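Proline dehydrogenase (PDB 3HAZ) probably oxidises proline to glutamate in two steps, pairing an FAD-dependent proline dehydrogenase with an NAD-dependent aldehyde dehydrogenase in one polypeptide. Local coordinates at residues Q551-V556 with T723-I728. Numbering follows the deposited sequence.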
loop_
_atom_site.group_PDB
_atom_site.type_symbol
_atom_site.label_atom_id
_atom_site.label_comp_id
_atom_site.label_asym_id
_atom_site.label_seq_id
_atom_site.Cartn_x
_atom_site.Cartn_y
_atom_site.Cartn_z
ATOM N N GLN A 551 -53.638 -2.622 -30.918
ATOM C CA GLN A 551 -52.450 -1.778 -30.869
ATOM C C GLN A 551 -51.514 -2.208 -29.746
ATOM O O GLN A 551 -50.290 -2.156 -29.888
ATOM C CB GLN A 551 -52.850 -0.316 -30.691
ATOM C CG GLN A 551 -53.477 0.282 -31.931
ATOM C CD GLN A 551 -54.081 1.642 -31.675
ATOM O OE1 GLN A 551 -55.085 1.767 -30.973
ATOM N NE2 GLN A 551 -53.477 2.674 -32.252
ATOM N N ALA A 552 -52.101 -2.630 -28.632
ATOM C CA ALA A 552 -51.330 -3.105 -27.493
ATOM C C ALA A 552 -50.559 -4.370 -27.856
ATOM O O ALA A 552 -49.390 -4.509 -27.511
ATOM C CB ALA A 552 -52.240 -3.350 -26.297
ATOM N N HIS A 553 -51.211 -5.292 -28.558
ATOM C CA HIS A 553 -50.530 -6.509 -28.993
ATOM C C HIS A 553 -49.449 -6.214 -30.030
ATOM O O HIS A 553 -48.384 -6.833 -30.019
ATOM C CB HIS A 553 -51.526 -7.551 -29.506
ATOM C CG HIS A 553 -52.068 -8.439 -28.430
ATOM N ND1 HIS A 553 -52.664 -7.945 -27.288
ATOM C CD2 HIS A 553 -52.102 -9.789 -28.318
ATOM C CE1 HIS A 553 -53.039 -8.952 -26.519
ATOM N NE2 HIS A 553 -52.710 -10.080 -27.121
ATOM N N ALA A 554 -49.720 -5.259 -30.914
ATOM C CA ALA A 554 -48.720 -4.817 -31.881
ATOM C C ALA A 554 -47.508 -4.221 -31.167
ATOM O O ALA A 554 -46.363 -4.393 -31.600
ATOM C CB ALA A 554 -49.323 -3.806 -32.841
ATOM N N ALA A 555 -47.766 -3.520 -30.069
ATOM C CA ALA A 555 -46.694 -2.921 -29.284
ATOM C C ALA A 555 -45.774 -3.997 -28.711
ATOM O O ALA A 555 -44.551 -3.879 -28.782
ATOM C CB ALA A 555 -47.269 -2.054 -28.176
ATOM N N VAL A 556 -46.368 -5.046 -28.147
ATOM C CA VAL A 556 -45.591 -6.147 -27.586
ATOM C C VAL A 556 -44.779 -6.842 -28.673
ATOM O O VAL A 556 -43.599 -7.143 -28.485
ATOM C CB VAL A 556 -46.492 -7.177 -26.868
ATOM C CG1 VAL A 556 -45.664 -8.341 -26.347
ATOM C CG2 VAL A 556 -47.239 -6.517 -25.727
ATOM N N THR A 723 -50.465 -7.565 -19.748
ATOM C CA THR A 723 -49.995 -8.574 -18.796
ATOM C C THR A 723 -50.403 -9.992 -19.190
ATOM O O THR A 723 -49.779 -10.963 -18.772
ATOM C CB THR A 723 -50.475 -8.285 -17.353
ATOM O OG1 THR A 723 -51.907 -8.298 -17.301
ATOM C CG2 THR A 723 -49.964 -6.930 -16.879
ATOM N N ALA A 724 -51.452 -10.110 -19.995
ATOM C CA ALA A 724 -51.939 -11.421 -20.395
ATOM C C ALA A 724 -51.212 -11.946 -21.632
ATOM O O ALA A 724 -51.262 -13.138 -21.925
ATOM C CB ALA A 724 -53.450 -11.386 -20.621
ATOM N N HIS A 725 -50.529 -11.060 -22.350
ATOM C CA HIS A 725 -49.815 -11.448 -23.564
ATOM C C HIS A 725 -48.793 -12.555 -23.303
ATOM O O HIS A 725 -47.952 -12.432 -22.414
ATOM C CB HIS A 725 -49.123 -10.239 -24.193
ATOM C CG HIS A 725 -48.761 -10.435 -25.632
ATOM N ND1 HIS A 725 -47.755 -11.285 -26.038
ATOM C CD2 HIS A 725 -49.273 -9.891 -26.762
ATOM C CE1 HIS A 725 -47.661 -11.258 -27.355
ATOM N NE2 HIS A 725 -48.571 -10.419 -27.819
ATOM N N PRO A 726 -48.861 -13.643 -24.086
ATOM C CA PRO A 726 -48.009 -14.827 -23.902
ATOM C C PRO A 726 -46.509 -14.587 -24.099
ATOM O O PRO A 726 -45.703 -15.378 -23.600
ATOM C CB PRO A 726 -48.525 -15.792 -24.986
ATOM C CG PRO A 726 -49.198 -14.898 -25.991
ATOM C CD PRO A 726 -49.878 -13.880 -25.126
ATOM N N ASP A 727 -46.138 -13.528 -24.813
ATOM C CA ASP A 727 -44.735 -13.309 -25.164
ATOM C C ASP A 727 -43.946 -12.401 -24.217
ATOM O O ASP A 727 -42.768 -12.135 -24.453
ATOM C CB ASP A 727 -44.617 -12.747 -26.581
ATOM C CG ASP A 727 -45.041 -13.741 -27.639
ATOM O OD1 ASP A 727 -45.111 -14.953 -27.330
ATOM O OD2 ASP A 727 -45.300 -13.297 -28.778
ATOM N N ILE A 728 -44.570 -11.919 -23.155
ATOM C CA ILE A 728 -43.853 -11.008 -22.262
ATOM C C ILE A 728 -42.973 -11.763 -21.263
ATOM O O ILE A 728 -43.292 -12.889 -20.877
ATOM C CB ILE A 728 -44.805 -10.048 -21.549
ATOM C CG1 ILE A 728 -45.782 -10.827 -20.667
ATOM C CG2 ILE A 728 -45.547 -9.191 -22.578
ATOM C CD1 ILE A 728 -46.208 -10.083 -19.426
#
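His725 reaches across to His553 and Val556 of helix 549-567, joining that helix to the turn that follows helix 716-724 and leads into strand 730-734. Both segments belong to the NAD-binding part of the aldehyde dehydrogenase fold; the turn is the helix-to-strand connection of a Rossmann-like alpha/beta unit, and the Ile728 side chain lies about 10 Å from the bound NAD. No hydrogen bond crosses the contact, which rests on ring and methyl packing.

The CH-pi contact is made over the centre of one face of the His725 ring, where Val556 CG1 stands 3.6 Å from the centroid and 9° off the ring normal. Two torsions bring methyl and imidazole together, CG1 lying anti to the Val556 backbone N (chi1 178°) and the His725 ring likewise anti to its own. The same methyl also meets Ile728 CG2 at 3.9 Å, making a small apolar patch, while Leu722 of helix 716-724 also packs against Val556.

The imidazoles of His553 and His725 meet obliquely, planes at 51° and centroids 4.5 Å apart. His725 CD2 lies over one face of the His553 ring, toward its rim, and comes within 3.2 Å of His553 CD2, a tight approach. The two NE2 atoms are near neighbours without touching, so a charge on one ring would probably disfavour a charge on the other.

Polar bonds brace the His725 side. Residues His725 to Ile728 form a type I beta turn, and Lys750 NZ, from outside both segments, donates to Thr723 O and His725 O. The imidazole's rotation is fixed by Asp727 N, which donates in the ring plane to His725 ND1 at 3.0 Å through a bond close to straight.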